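Local atomic coordinates of 4-hydroxybutyrate CoA-transferase (Porphyromonas gingivalis, PDB entry 3EH7), a protein that probably transfers coenzyme A between carboxylic acids, with 4-hydroxybutyrate or acetate as likely acceptors or donors. Residues R14-A18 with E19-K23; Y107-P110 with S111-K115; V249-R253 with S254-T258. All blocks are in the same frame, centred on the assembly; numbering follows the deposited sequence.

Contact 1: residues R14-A18 with E19-K23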
# COMPACT_ATOMS: atom_id res chain seq x y z
N ARG A 14 -23.61 27.21 27.83
CA ARG A 14 -23.10 26.96 26.46
C ARG A 14 -24.14 26.37 25.50
O ARG A 14 -23.83 26.12 24.35
CB ARG A 14 -21.90 26.01 26.52
CG ARG A 14 -20.61 26.65 26.98
CD ARG A 14 -19.51 25.61 27.10
NE ARG A 14 -19.69 24.79 28.31
CZ ARG A 14 -19.41 23.49 28.40
NH1 ARG A 14 -18.94 22.82 27.34
NH2 ARG A 14 -19.63 22.85 29.56
N ILE A 15 -25.36 26.15 26.00
CA ILE A 15 -26.43 25.54 25.21
C ILE A 15 -27.07 26.64 24.36
O ILE A 15 -27.46 27.68 24.87
CB ILE A 15 -27.47 24.78 26.11
CG1 ILE A 15 -26.83 23.51 26.66
CG2 ILE A 15 -28.72 24.41 25.33
CD1 ILE A 15 -27.73 22.71 27.59
N VAL A 16 -27.14 26.42 23.06
CA VAL A 16 -27.67 27.43 22.14
C VAL A 16 -28.48 26.72 21.07
O VAL A 16 -28.45 25.50 20.98
CB VAL A 16 -26.54 28.26 21.44
CG1 VAL A 16 -25.62 28.92 22.46
CG2 VAL A 16 -25.77 27.40 20.49
N SER A 17 -29.19 27.49 20.27
CA SER A 17 -29.92 26.92 19.16
C SER A 17 -28.90 26.57 18.07
O SER A 17 -27.80 27.13 18.06
CB SER A 17 -30.93 27.92 18.62
OG SER A 17 -30.28 28.89 17.83
N ALA A 18 -29.30 25.66 17.18
CA ALA A 18 -28.50 25.27 16.00
C ALA A 18 -28.07 26.48 15.17
O ALA A 18 -26.93 26.56 14.71
CB ALA A 18 -29.29 24.29 15.11
N GLU A 19 -29.00 27.42 14.99
CA GLU A 19 -28.76 28.64 14.23
C GLU A 19 -27.71 29.54 14.90
O GLU A 19 -26.83 30.08 14.24
CB GLU A 19 -30.09 29.40 14.06
CG GLU A 19 -29.95 30.87 13.66
CD GLU A 19 -31.24 31.49 13.12
OE1 GLU A 19 -31.74 32.44 13.75
OE2 GLU A 19 -31.75 31.05 12.05
N GLU A 20 -27.84 29.72 16.22
CA GLU A 20 -26.87 30.47 17.02
C GLU A 20 -25.46 29.81 16.94
O GLU A 20 -24.46 30.50 16.74
CB GLU A 20 -27.35 30.53 18.46
CG GLU A 20 -26.40 31.16 19.49
CD GLU A 20 -25.95 32.57 19.13
OE1 GLU A 20 -26.72 33.30 18.44
OE2 GLU A 20 -24.82 32.95 19.56
N ALA A 21 -25.40 28.49 17.07
CA ALA A 21 -24.12 27.76 17.02
C ALA A 21 -23.39 27.96 15.69
O ALA A 21 -22.25 28.40 15.69
CB ALA A 21 -24.31 26.24 17.32
N VAL A 22 -24.04 27.67 14.56
CA VAL A 22 -23.35 27.68 13.26
C VAL A 22 -22.96 29.10 12.82
O VAL A 22 -22.09 29.29 11.96
CB VAL A 22 -24.16 26.97 12.11
CG1 VAL A 22 -24.51 25.55 12.51
CG2 VAL A 22 -25.42 27.77 11.70
N LYS A 23 -23.63 30.09 13.40
CA LYS A 23 -23.35 31.52 13.20
C LYS A 23 -21.86 31.87 13.38
O LYS A 23 -21.35 32.80 12.75
CB LYS A 23 -24.19 32.33 14.20
CG LYS A 23 -24.35 33.79 13.90
CD LYS A 23 -25.14 34.50 15.01
CE LYS A 23 -24.37 34.53 16.35
NZ LYS A 23 -24.82 35.64 17.26
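An N-cap joins Ser-17 to Glu-20 where the chain leaves the short edge strand 15-16 and turns into helix 18-22. Ser-17 OG accepts the backbone N-H of Glu-20 at 3.0 Å, and an N-H...O angle of 168° shows a nearly straight bond. The torsion that allows this places OG between the backbone N and the carbonyl carbon (chi1 78°), which brings it within range of the N-H three residues on. The main chain then takes up the helical pattern, Ala-21 N bonding to Ser-17 O at 2.9 Å and Val-22 N to Ala-18 O at 3.1 Å.

Beside the cap, Val-16 meets the helix from the strand side, its side chain crossing that of Glu-20 at about a right angle. Val-16 CB lies 3.5 Å from Glu-20 CG, while Val-16 CG2 reaches Ala-21 CB at 3.7 Å. Beyond CG the Glu-20 chain bends (chi2 56°) and its carboxylate turns to other partners: OE2 bonds to His-24, and OE1 forms a salt bridge with Lys-23 NZ at 3.2 Å, whose hydrogen bond is weak. Strand 15-16 borders the parallel sheet next to strand 179-183, whose Val-181 packs on Ala-18 and Ala-21, and helix 41-49 covers Ala-18 and Val-22.

Contact 2: residues Y107-P110 with S111-K115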
# COMPACT_ATOMS: atom_id res chain seq x y z
N TYR A 107 -7.23 5.57 7.36
CA TYR A 107 -6.49 5.47 8.63
C TYR A 107 -5.49 6.59 8.91
O TYR A 107 -5.13 6.82 10.06
CB TYR A 107 -5.82 4.09 8.79
CG TYR A 107 -4.46 4.00 8.16
CD1 TYR A 107 -4.34 3.69 6.83
CD2 TYR A 107 -3.29 4.30 8.89
CE1 TYR A 107 -3.10 3.60 6.22
CE2 TYR A 107 -2.05 4.23 8.28
CZ TYR A 107 -1.97 3.88 6.93
OH TYR A 107 -0.78 3.79 6.27
N GLU A 108 -5.05 7.30 7.87
CA GLU A 108 -4.10 8.38 7.97
C GLU A 108 -4.73 9.75 8.24
O GLU A 108 -4.02 10.70 8.59
CB GLU A 108 -3.27 8.49 6.68
CG GLU A 108 -1.88 7.89 6.77
CD GLU A 108 -1.02 8.23 5.56
OE1 GLU A 108 -1.36 7.80 4.43
OE2 GLU A 108 -0.02 8.97 5.72
N VAL A 109 -6.04 9.85 8.08
CA VAL A 109 -6.72 11.13 8.26
C VAL A 109 -6.51 11.77 9.64
O VAL A 109 -6.19 12.96 9.73
CB VAL A 109 -8.22 10.98 7.94
CG1 VAL A 109 -8.99 12.20 8.37
CG2 VAL A 109 -8.37 10.71 6.43
N PRO A 110 -6.66 11.00 10.74
CA PRO A 110 -6.50 11.64 12.07
C PRO A 110 -5.12 12.28 12.29
O PRO A 110 -5.04 13.41 12.78
CB PRO A 110 -6.75 10.51 13.05
CG PRO A 110 -7.65 9.53 12.24
CD PRO A 110 -7.12 9.60 10.86
N SER A 111 -4.04 11.60 11.91
CA SER A 111 -2.71 12.22 12.08
C SER A 111 -2.54 13.45 11.18
O SER A 111 -1.92 14.44 11.57
CB SER A 111 -1.59 11.22 11.85
OG SER A 111 -1.69 10.68 10.54
N MSE A 112 -3.11 13.40 9.98
CA MSE A 112 -3.08 14.53 9.07
C MSE A 112 -3.85 15.71 9.66
O MSE A 112 -3.49 16.88 9.46
CB MSE A 112 -3.66 14.12 7.72
CG MSE A 112 -3.73 15.24 6.73
SE MSE A 112 -4.30 14.71 4.96
CE MSE A 112 -2.68 13.68 4.41
N ILE A 113 -4.92 15.40 10.40
CA ILE A 113 -5.68 16.43 11.08
C ILE A 113 -4.84 16.98 12.23
O ILE A 113 -4.70 18.18 12.37
CB ILE A 113 -7.06 15.91 11.62
CG1 ILE A 113 -8.02 15.66 10.46
CG2 ILE A 113 -7.68 16.93 12.62
CD1 ILE A 113 -9.34 15.03 10.87
N ARG A 114 -4.25 16.10 13.04
CA ARG A 114 -3.46 16.53 14.19
C ARG A 114 -2.21 17.30 13.80
O ARG A 114 -1.78 18.16 14.55
CB ARG A 114 -3.03 15.37 15.09
CG ARG A 114 -4.12 14.90 16.02
CD ARG A 114 -3.58 13.89 17.00
NE ARG A 114 -3.23 12.64 16.33
CZ ARG A 114 -4.09 11.64 16.07
NH1 ARG A 114 -5.39 11.72 16.40
NH2 ARG A 114 -3.65 10.55 15.48
N LYS A 115 -1.63 16.98 12.64
CA LYS A 115 -0.47 17.71 12.15
C LYS A 115 -0.81 18.95 11.32
O LYS A 115 0.06 19.51 10.65
CB LYS A 115 0.38 16.78 11.31
CG LYS A 115 1.03 15.69 12.11
CD LYS A 115 1.59 14.62 11.17
CE LYS A 115 2.23 13.47 11.95
NZ LYS A 115 3.45 13.96 12.66
O HOH W 1 -3.71 8.86 11.45
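The Arg-114 guanidinium has the carbonyl oxygen of Pro-110 over the centre of one face, with Pro-110 O 3.8 Å above the plane of that group. Alongside, Arg-114 NH1 lies 3.8 Å from Pro-110 CB, which places the plate against the first turn of helix 109-114 of its own chain. The bend at chi3 (-69°) folds the arginine back in this way, and its NH2 is held by a salt bridge to Asp-296. At the other flat group, the Tyr-107 ring, Glu-108 CG sits over one face, displaced toward the rim.

Main-chain bonds of the i to i+4 kind define the helix: Ile-113 N to Val-109 O at 2.8 Å and Arg-114 N to Pro-110 O, also 2.8 Å. Glu-108 O takes two donors, Met-112 N at 3.2 Å and the Ser-111 hydroxyl. On the apolar side Val-109 CG1 touches Ile-113 CD1 at 3.8 Å, the two side chains crossing obliquely. The segment lies at the dimer interface: Glu-108 OE2 forms a salt bridge with Lys-402 of the second subunit, and the selenomethionine Met-112 packs on Gly-403 of that subunit. Within the chain, helices 145-151 and 295-298 both contact Pro-110.

A proline at 110 has no N-H to give, but at Ser-111 the N-H is used: a water accepts it and donates to Tyr-107 O, bridging Tyr-107 and Ser-111. The Ser-111 OG to Glu-108 O bond measures 3.0 Å, its donor tilted 31° from the carbonyl plane.

Contact 3: residues V249-R253 with S254-T258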
# COMPACT_ATOMS: atom_id res chain seq x y z
N VAL A 249 -25.29 -7.90 13.14
CA VAL A 249 -26.01 -8.04 14.42
C VAL A 249 -26.89 -9.28 14.43
O VAL A 249 -27.05 -9.94 15.47
CB VAL A 249 -26.87 -6.81 14.74
CG1 VAL A 249 -27.77 -7.08 15.95
CG2 VAL A 249 -26.01 -5.56 14.96
N GLU A 250 -27.47 -9.61 13.28
CA GLU A 250 -28.32 -10.81 13.16
C GLU A 250 -27.50 -12.06 13.42
O GLU A 250 -27.95 -12.98 14.09
CB GLU A 250 -28.99 -10.90 11.77
CG GLU A 250 -29.81 -12.17 11.57
CD GLU A 250 -30.32 -12.35 10.14
OE1 GLU A 250 -29.92 -11.59 9.22
OE2 GLU A 250 -31.13 -13.28 9.95
N LEU A 251 -26.26 -12.09 12.92
CA LEU A 251 -25.40 -13.23 13.20
C LEU A 251 -24.85 -13.24 14.62
O LEU A 251 -24.47 -14.29 15.12
CB LEU A 251 -24.26 -13.34 12.18
CG LEU A 251 -24.60 -13.95 10.82
CD1 LEU A 251 -23.45 -13.74 9.88
CD2 LEU A 251 -24.90 -15.41 10.93
N VAL A 252 -24.80 -12.08 15.28
CA VAL A 252 -24.45 -12.09 16.69
C VAL A 252 -25.60 -12.72 17.46
O VAL A 252 -25.40 -13.64 18.24
CB VAL A 252 -24.18 -10.70 17.26
CG1 VAL A 252 -24.07 -10.78 18.80
CG2 VAL A 252 -22.90 -10.08 16.62
N ARG A 253 -26.81 -12.24 17.21
CA ARG A 253 -27.98 -12.70 17.95
C ARG A 253 -28.18 -14.19 17.74
O ARG A 253 -28.63 -14.88 18.64
CB ARG A 253 -29.23 -11.92 17.53
CG ARG A 253 -29.22 -10.52 18.08
CD ARG A 253 -30.38 -9.72 17.54
NE ARG A 253 -30.57 -8.46 18.27
CZ ARG A 253 -31.12 -7.36 17.75
NH1 ARG A 253 -31.27 -6.28 18.50
NH2 ARG A 253 -31.52 -7.31 16.48
N SER A 254 -27.79 -14.71 16.58
CA SER A 254 -27.93 -16.13 16.34
C SER A 254 -26.74 -16.99 16.79
O SER A 254 -26.74 -18.21 16.55
CB SER A 254 -28.17 -16.37 14.86
OG SER A 254 -27.09 -15.87 14.12
N GLY A 255 -25.73 -16.40 17.40
CA GLY A 255 -24.62 -17.18 17.94
C GLY A 255 -23.47 -17.52 17.01
O GLY A 255 -22.55 -18.22 17.40
N VAL A 256 -23.49 -17.05 15.77
CA VAL A 256 -22.38 -17.34 14.85
C VAL A 256 -21.17 -16.42 15.14
O VAL A 256 -20.04 -16.88 15.20
CB VAL A 256 -22.84 -17.28 13.38
CG1 VAL A 256 -21.65 -17.38 12.41
CG2 VAL A 256 -23.87 -18.39 13.11
N ILE A 257 -21.44 -15.12 15.31
CA ILE A 257 -20.37 -14.15 15.54
C ILE A 257 -20.25 -13.97 17.03
O ILE A 257 -21.11 -13.35 17.63
CB ILE A 257 -20.67 -12.79 14.90
CG1 ILE A 257 -20.63 -12.92 13.37
CG2 ILE A 257 -19.60 -11.74 15.36
CD1 ILE A 257 -21.10 -11.64 12.59
N THR A 258 -19.23 -14.59 17.62
CA THR A 258 -18.98 -14.56 19.06
C THR A 258 -17.74 -13.73 19.45
O THR A 258 -17.57 -13.33 20.60
CB THR A 258 -18.74 -15.99 19.60
OG1 THR A 258 -17.56 -16.52 18.98
CG2 THR A 258 -19.95 -16.91 19.32
O HOH W 2 -23.05 -14.04 19.40
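Leu-251 and Val-252, in the last turn of helix 246-253, receive Val-256 and Ile-257 as the chain folds back. Leu-251 CD2 meets Val-256 CB at 3.7 Å, the two side chains set obliquely. Ile-257 comes in at about a right angle to both helical residues, with its CD1 3.6 Å from Leu-251 CB and its CG2 3.9 Å from Val-252 CG2.

A Schellman motif positions this apolar cluster. Gly-255 has a positive phi of 87°, and its N-H reaches Val-252 O at 2.9 Å from above the carbonyl plane. Leu-251 O accepts Ile-257 N at 3.1 Å in an almost straight bond (175°) and a weak bond from Val-256 N. One residue earlier, Glu-250 O is gripped twice by Ser-254, through its N-H and through OG at 3.0 Å; OG gets there by standing between its own backbone N and carbonyl carbon (chi1 60°). A water donates to both Val-252 O and Ile-257 O, linking helix end and loop.

Farther out, Arg-253 forms a salt bridge with Asp-279 of helix 278-284, whose Phe-283 packs on Val-252 and Arg-253. On the loop side, Leu-237, just before strand 238-240, touches Val-256 and Ile-257.

How the contacts relate
The three contacts follow one another along the chain without overlap. Contacts 1 and 2 both belong to the N-terminal acetyl-CoA hydrolase/transferase domain, their centres about 28 Å apart. Contact 1 begins at the edge strand 15-16 of the six-stranded parallel sheet; contact 2, on helix 109-114, precedes strand 122-127 of that sheet and, alone of the three, touches the second subunit. Contact 3 closes helix 246-253, which comes after strand 238-240 of the nine-stranded sheet and the short strand 243-244. Its centre lies about 34 Å from that of contact 2, across the middle of the chain, and about 42 Å from that of contact 1. Contact 1 thus starts a helix, contact 2 spans one and contact 3 ends one.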